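Local coordinates for putative transcriptional regulator protein (Vibrio parahaemolyticus, PDB 3ER6), which is probably a sequence-specific DNA-binding transcription regulator of the AraC type, seen here through its DJ-1/PfpI-like domain without the DNA-binding part, at residues 10-15 / 98-103; 67-72 / 92-97. The protein carries 1 engineered substitution. All blocks are in the same frame, centred on the assembly; numbering follows the deposited sequence.

Contact 1. Residues 10-15 / 98-103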
loop_
_atom_site.group_PDB
_atom_site.type_symbol
_atom_site.label_atom_id
_atom_site.label_comp_id
_atom_site.label_asym_id
_atom_site.label_seq_id
_atom_site.Cartn_x
_atom_site.Cartn_y
_atom_site.Cartn_z
ATOM N N ARG A 10 7.189 14.295 13.560
ATOM C CA ARG A 10 8.063 13.390 12.841
ATOM C C ARG A 10 7.514 11.973 12.838
ATOM O O ARG A 10 7.153 11.448 13.897
ATOM C CB ARG A 10 9.434 13.354 13.503
ATOM C CG ARG A 10 10.360 12.331 12.825
ATOM C CD ARG A 10 11.743 12.340 13.527
ATOM N NE ARG A 10 12.470 13.578 13.191
ATOM C CZ ARG A 10 13.432 14.130 13.951
ATOM N NH1 ARG A 10 13.790 13.548 15.098
ATOM N NH2 ARG A 10 14.049 15.266 13.552
ATOM N N VAL A 11 7.473 11.361 11.654
ATOM C CA VAL A 11 7.164 9.934 11.575
ATOM C C VAL A 11 8.389 9.209 11.037
ATOM O O VAL A 11 8.954 9.639 10.019
ATOM C CB VAL A 11 5.963 9.654 10.623
ATOM C CG1 VAL A 11 5.678 8.108 10.571
ATOM C CG2 VAL A 11 4.685 10.476 11.092
ATOM N N VAL A 12 8.848 8.188 11.745
ATOM C CA VAL A 12 9.906 7.317 11.179
ATOM C C VAL A 12 9.217 5.964 10.868
ATOM O O VAL A 12 8.440 5.425 11.701
ATOM C CB VAL A 12 11.108 7.142 12.161
ATOM C CG1 VAL A 12 12.151 6.174 11.564
ATOM C CG2 VAL A 12 11.752 8.557 12.488
ATOM N N ALA A 13 9.411 5.471 9.651
ATOM C CA ALA A 13 8.782 4.211 9.238
ATOM C C ALA A 13 9.859 3.186 8.899
ATOM O O ALA A 13 10.563 3.293 7.888
ATOM C CB ALA A 13 7.874 4.467 8.000
ATOM N N LEU A 14 10.011 2.192 9.761
ATOM C CA LEU A 14 10.934 1.115 9.541
ATOM C C LEU A 14 10.289 0.044 8.664
ATOM O O LEU A 14 9.250 -0.544 9.043
ATOM C CB LEU A 14 11.304 0.497 10.891
ATOM C CG LEU A 14 12.181 -0.748 10.856
ATOM C CD1 LEU A 14 13.634 -0.382 10.333
ATOM C CD2 LEU A 14 12.187 -1.334 12.244
ATOM N N ALA A 15 10.931 -0.217 7.511
ATOM C CA ALA A 15 10.455 -1.220 6.531
ATOM C C ALA A 15 11.444 -2.362 6.565
ATOM O O ALA A 15 12.547 -2.275 6.015
ATOM C CB ALA A 15 10.365 -0.553 5.086
ATOM N N PHE A 98 16.182 -3.737 18.009
ATOM C CA PHE A 98 15.286 -3.952 19.155
ATOM C C PHE A 98 15.558 -2.956 20.274
ATOM O O PHE A 98 14.628 -2.491 20.908
ATOM C CB PHE A 98 15.387 -5.384 19.708
ATOM C CG PHE A 98 14.557 -6.360 18.968
ATOM C CD1 PHE A 98 13.172 -6.344 19.118
ATOM C CD2 PHE A 98 15.130 -7.270 18.109
ATOM C CE1 PHE A 98 12.366 -7.271 18.429
ATOM C CE2 PHE A 98 14.351 -8.181 17.411
ATOM C CZ PHE A 98 12.946 -8.181 17.571
ATOM N N ASP A 99 16.835 -2.639 20.545
ATOM C CA ASP A 99 17.125 -1.701 21.612
ATOM C C ASP A 99 16.550 -0.347 21.247
ATOM O O ASP A 99 15.992 0.328 22.069
ATOM C CB ASP A 99 18.646 -1.550 21.869
ATOM C CG ASP A 99 19.285 -2.829 22.440
ATOM O OD1 ASP A 99 18.544 -3.671 22.988
ATOM O OD2 ASP A 99 20.532 -3.002 22.313
ATOM N N TRP A 100 16.687 0.047 19.978
ATOM C CA TRP A 100 16.198 1.346 19.519
ATOM C C TRP A 100 14.643 1.480 19.638
ATOM O O TRP A 100 14.137 2.461 20.141
ATOM C CB TRP A 100 16.701 1.526 18.074
ATOM C CG TRP A 100 16.274 2.763 17.365
ATOM C CD1 TRP A 100 16.730 4.043 17.577
ATOM C CD2 TRP A 100 15.425 2.813 16.214
ATOM N NE1 TRP A 100 16.163 4.895 16.659
ATOM C CE2 TRP A 100 15.345 4.168 15.819
ATOM C CE3 TRP A 100 14.661 1.857 15.538
ATOM C CZ2 TRP A 100 14.546 4.594 14.761
ATOM C CZ3 TRP A 100 13.865 2.271 14.443
ATOM C CH2 TRP A 100 13.816 3.650 14.072
ATOM N N ILE A 101 13.912 0.437 19.275
ATOM C CA ILE A 101 12.451 0.405 19.412
ATOM C C ILE A 101 12.047 0.449 20.887
ATOM O O ILE A 101 11.123 1.184 21.296
ATOM C CB ILE A 101 11.925 -0.879 18.743
ATOM C CG1 ILE A 101 12.144 -0.797 17.210
ATOM C CG2 ILE A 101 10.424 -1.165 19.127
ATOM C CD1 ILE A 101 11.950 -2.159 16.469
ATOM N N ARG A 102 12.746 -0.365 21.673
ATOM C CA ARG A 102 12.474 -0.417 23.121
ATOM C C ARG A 102 12.637 0.989 23.682
ATOM O O ARG A 102 11.770 1.490 24.417
ATOM C CB ARG A 102 13.408 -1.419 23.796
ATOM C CG ARG A 102 13.365 -1.437 25.302
ATOM C CD ARG A 102 14.492 -2.366 25.836
ATOM N NE ARG A 102 14.575 -2.268 27.297
ATOM C CZ ARG A 102 13.846 -2.991 28.149
ATOM N NH1 ARG A 102 13.018 -3.891 27.692
ATOM N NH2 ARG A 102 13.988 -2.822 29.452
ATOM N N GLU A 103 13.732 1.660 23.322
ATOM C CA GLU A 103 13.986 2.967 23.917
ATOM C C GLU A 103 12.999 4.001 23.477
ATOM O O GLU A 103 12.545 4.827 24.284
ATOM C CB GLU A 103 15.407 3.485 23.614
ATOM C CG GLU A 103 16.521 2.562 24.137
ATOM C CD GLU A 103 17.937 2.972 23.602
ATOM O OE1 GLU A 103 18.709 2.058 23.239
ATOM O OE2 GLU A 103 18.271 4.191 23.524
#
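Between residues 10-15 and 98-103 the CA atoms of L14 and I101 are the nearest pair, 10.0 Å apart, the separation of a helix packed on the face of a sheet, where side chains alone bridge the gap. V12 and L14, two residues apart on the strand, present their side chains to the helix, while A13 between them points away. From the helix W100 does most of the reaching. Its CG lies anti to the backbone N (chi1 177°), which carries the indole outward to the strand, and the far corner of its six-membered ring, CH2, meets V12 CG1 at 3.9 Å. The methyl sits at the ring edge, near its plane, so this is edge packing and not a stack on the ring face. The next residue, I101, starts out to one side of the strand, but its CD1 comes to 4.3 Å from L14 CD2, a looser methyl-to-methyl contact. The long, flat indole reaches well across the space between helix and sheet, and branched aliphatic residues suit a buried strand face. The one polar atom of the indole is also satisfied, since W100 NE1 donates to F72 O. L78 of the neighbouring strand 77-80 touches both W100 and I101, so these two helix residues pack against both strands. Such packing of a helix on the parallel part of the central mixed sheet is consistent with the alpha/beta sandwich of the DJ-1/PfpI family, part of the class I glutaminase-like fold.

Contact 2. Residues 67-72 / 92-97. Engineered in segment 92-97: K92 (natural residue Asn).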
loop_
_atom_site.group_PDB
_atom_site.type_symbol
_atom_site.label_atom_id
_atom_site.label_comp_id
_atom_site.label_asym_id
_atom_site.label_seq_id
_atom_site.Cartn_x
_atom_site.Cartn_y
_atom_site.Cartn_z
ATOM N N ALA A 67 17.793 8.418 4.925
ATOM C CA ALA A 67 18.140 8.614 6.322
ATOM C C ALA A 67 18.473 7.249 6.890
ATOM O O ALA A 67 17.972 6.230 6.384
ATOM C CB ALA A 67 16.966 9.264 7.050
ATOM N N GLN A 68 19.320 7.232 7.927
ATOM C CA GLN A 68 19.644 6.016 8.716
ATOM C C GLN A 68 18.819 6.003 10.013
ATOM O O GLN A 68 18.592 7.062 10.609
ATOM C CB GLN A 68 21.156 5.994 9.036
ATOM C CG GLN A 68 22.016 5.877 7.767
ATOM C CD GLN A 68 23.481 5.553 8.061
ATOM O OE1 GLN A 68 24.025 6.099 9.007
ATOM N NE2 GLN A 68 24.121 4.674 7.245
ATOM N N TRP A 69 18.360 4.827 10.436
ATOM C CA TRP A 69 17.550 4.750 11.665
ATOM C C TRP A 69 18.305 5.298 12.884
ATOM O O TRP A 69 17.683 5.903 13.776
ATOM C CB TRP A 69 17.018 3.339 11.914
ATOM C CG TRP A 69 18.030 2.210 12.154
ATOM C CD1 TRP A 69 18.515 1.316 11.228
ATOM C CD2 TRP A 69 18.655 1.859 13.400
ATOM N NE1 TRP A 69 19.388 0.456 11.817
ATOM C CE2 TRP A 69 19.491 0.747 13.148
ATOM C CE3 TRP A 69 18.572 2.371 14.702
ATOM C CZ2 TRP A 69 20.236 0.118 14.166
ATOM C CZ3 TRP A 69 19.326 1.765 15.715
ATOM C CH2 TRP A 69 20.168 0.681 15.434
ATOM N N GLN A 70 19.629 5.129 12.887
ATOM C CA GLN A 70 20.487 5.601 13.989
ATOM C C GLN A 70 20.490 7.131 14.105
ATOM O O GLN A 70 20.783 7.660 15.159
ATOM C CB GLN A 70 21.961 5.088 13.867
ATOM C CG GLN A 70 22.203 3.617 14.011
ATOM C CD GLN A 70 22.124 2.875 12.693
ATOM O OE1 GLN A 70 21.496 3.378 11.735
ATOM N NE2 GLN A 70 22.698 1.644 12.635
ATOM N N SER A 71 20.113 7.868 13.058
ATOM C CA SER A 71 20.042 9.336 13.190
ATOM C C SER A 71 18.840 9.846 13.984
ATOM O O SER A 71 18.725 11.048 14.207
ATOM C CB SER A 71 20.019 10.005 11.807
ATOM O OG SER A 71 21.153 9.624 11.059
ATOM N N PHE A 72 17.932 8.966 14.388
ATOM C CA PHE A 72 16.721 9.392 15.068
ATOM C C PHE A 72 16.767 9.032 16.547
ATOM O O PHE A 72 16.673 7.881 16.900
ATOM C CB PHE A 72 15.457 8.825 14.358
ATOM C CG PHE A 72 15.345 9.274 12.916
ATOM C CD1 PHE A 72 14.946 10.556 12.606
ATOM C CD2 PHE A 72 15.674 8.422 11.876
ATOM C CE1 PHE A 72 14.902 11.014 11.292
ATOM C CE2 PHE A 72 15.604 8.840 10.563
ATOM C CZ PHE A 72 15.233 10.130 10.239
ATOM N N LYS A 92 16.517 -12.861 13.056
ATOM C CA LYS A 92 17.623 -12.273 12.319
ATOM C C LYS A 92 17.696 -10.751 12.487
ATOM O O LYS A 92 18.639 -10.105 12.010
ATOM C CB LYS A 92 17.553 -12.639 10.830
ATOM C CG LYS A 92 17.521 -14.135 10.556
ATOM C CD LYS A 92 17.319 -14.399 9.055
ATOM C CE LYS A 92 18.567 -15.004 8.415
ATOM N NZ LYS A 92 19.435 -13.978 7.718
ATOM N N ILE A 93 16.719 -10.172 13.181
ATOM C CA ILE A 93 16.683 -8.728 13.331
ATOM C C ILE A 93 17.808 -8.262 14.247
ATOM O O ILE A 93 18.012 -8.813 15.318
ATOM C CB ILE A 93 15.312 -8.260 13.897
ATOM C CG1 ILE A 93 14.231 -8.531 12.845
ATOM C CG2 ILE A 93 15.341 -6.753 14.269
ATOM C CD1 ILE A 93 12.827 -8.150 13.315
ATOM N N ASP A 94 18.542 -7.249 13.812
ATOM C CA ASP A 94 19.629 -6.674 14.597
ATOM C C ASP A 94 19.161 -6.358 16.031
ATOM O O ASP A 94 18.228 -5.614 16.232
ATOM C CB ASP A 94 20.061 -5.389 13.862
ATOM C CG ASP A 94 21.307 -4.759 14.409
ATOM O OD1 ASP A 94 21.821 -5.168 15.473
ATOM O OD2 ASP A 94 21.725 -3.770 13.755
ATOM N N PRO A 95 19.839 -6.905 17.044
ATOM C CA PRO A 95 19.479 -6.557 18.441
ATOM C C PRO A 95 19.521 -5.066 18.757
ATOM O O PRO A 95 18.758 -4.585 19.611
ATOM C CB PRO A 95 20.551 -7.253 19.271
ATOM C CG PRO A 95 21.485 -7.919 18.315
ATOM C CD PRO A 95 20.856 -7.969 16.962
ATOM N N ALA A 96 20.454 -4.340 18.152
ATOM C CA ALA A 96 20.524 -2.894 18.345
ATOM C C ALA A 96 19.239 -2.202 17.871
ATOM O O ALA A 96 18.852 -1.148 18.396
ATOM C CB ALA A 96 21.724 -2.316 17.660
ATOM N N LEU A 97 18.584 -2.810 16.885
ATOM C CA LEU A 97 17.319 -2.265 16.378
ATOM C C LEU A 97 16.209 -2.535 17.408
ATOM O O LEU A 97 15.384 -1.658 17.652
ATOM C CB LEU A 97 16.985 -2.880 15.034
ATOM C CG LEU A 97 16.050 -2.179 14.049
ATOM C CD1 LEU A 97 16.416 -0.675 13.729
ATOM C CD2 LEU A 97 16.095 -2.973 12.770
#
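The indole of W69 is covered on both faces: L97 CD1 lies over one, and CD of its own neighbour Q70 lies over the other, 3.4 Å above the plane. The methyl is almost on the ring normal, 12° off it and 3.4 Å from L97 CD1 to the centroid of the W69 five-membered ring, a close CH-pi contact. L97 gets there because its CG is anti to the backbone N (chi1 -158°), which swings the branch from the helix toward the tryptophan. At the rim, D94 OD2 approaches W69 CZ2 near the ring plane at 4.2 Å, with carboxylate and indole planes nearly perpendicular at 81°; so long an approach gives at most a weak electrostatic attraction to the ring's C-H edge. A96, small enough to let the ring come near the helix backbone, has its O 3.7 Å and its CB 4.0 Å from W69 CH2. Here the contact joins the loop between strands 61-64 and 77-80, with its 3-10 turn at 69-71, to the first turn of helix 95-106 in the DJ-1/PfpI-like domain. D94 is the N-cap of that helix: its OD1 accepts from A96 N at 3.1 Å, met from above the carboxylate plane, so one short side chain both caps the helix and borders the indole. P95 fits the first turn, where no amide hydrogen is needed for a helical bond. The W69 NE1 hydrogen goes to P50 O, and N52 OD1 accepts from W69 N, fixing the tryptophan at both its ring and its backbone.

Contacts 1 and 2 share helix 95-106: residues 92-97 lead into it and form its first turn, and 98-103 continue directly from them. Their centres are about 7 Å apart on the same side of the chain's centre. Contact 2 is nested along the chain within the loop closed by contact 1, so the order is 10-15, 67-72, 92-97, 98-103. The two meet physically: V12 CG2 packs on F72 CG at 3.7 Å, and the W69 and W100 rings meet with their planes about 50° apart, so one helix, the central sheet and the loop before strand 77-80 meet in a single region of the DJ-1/PfpI-like domain.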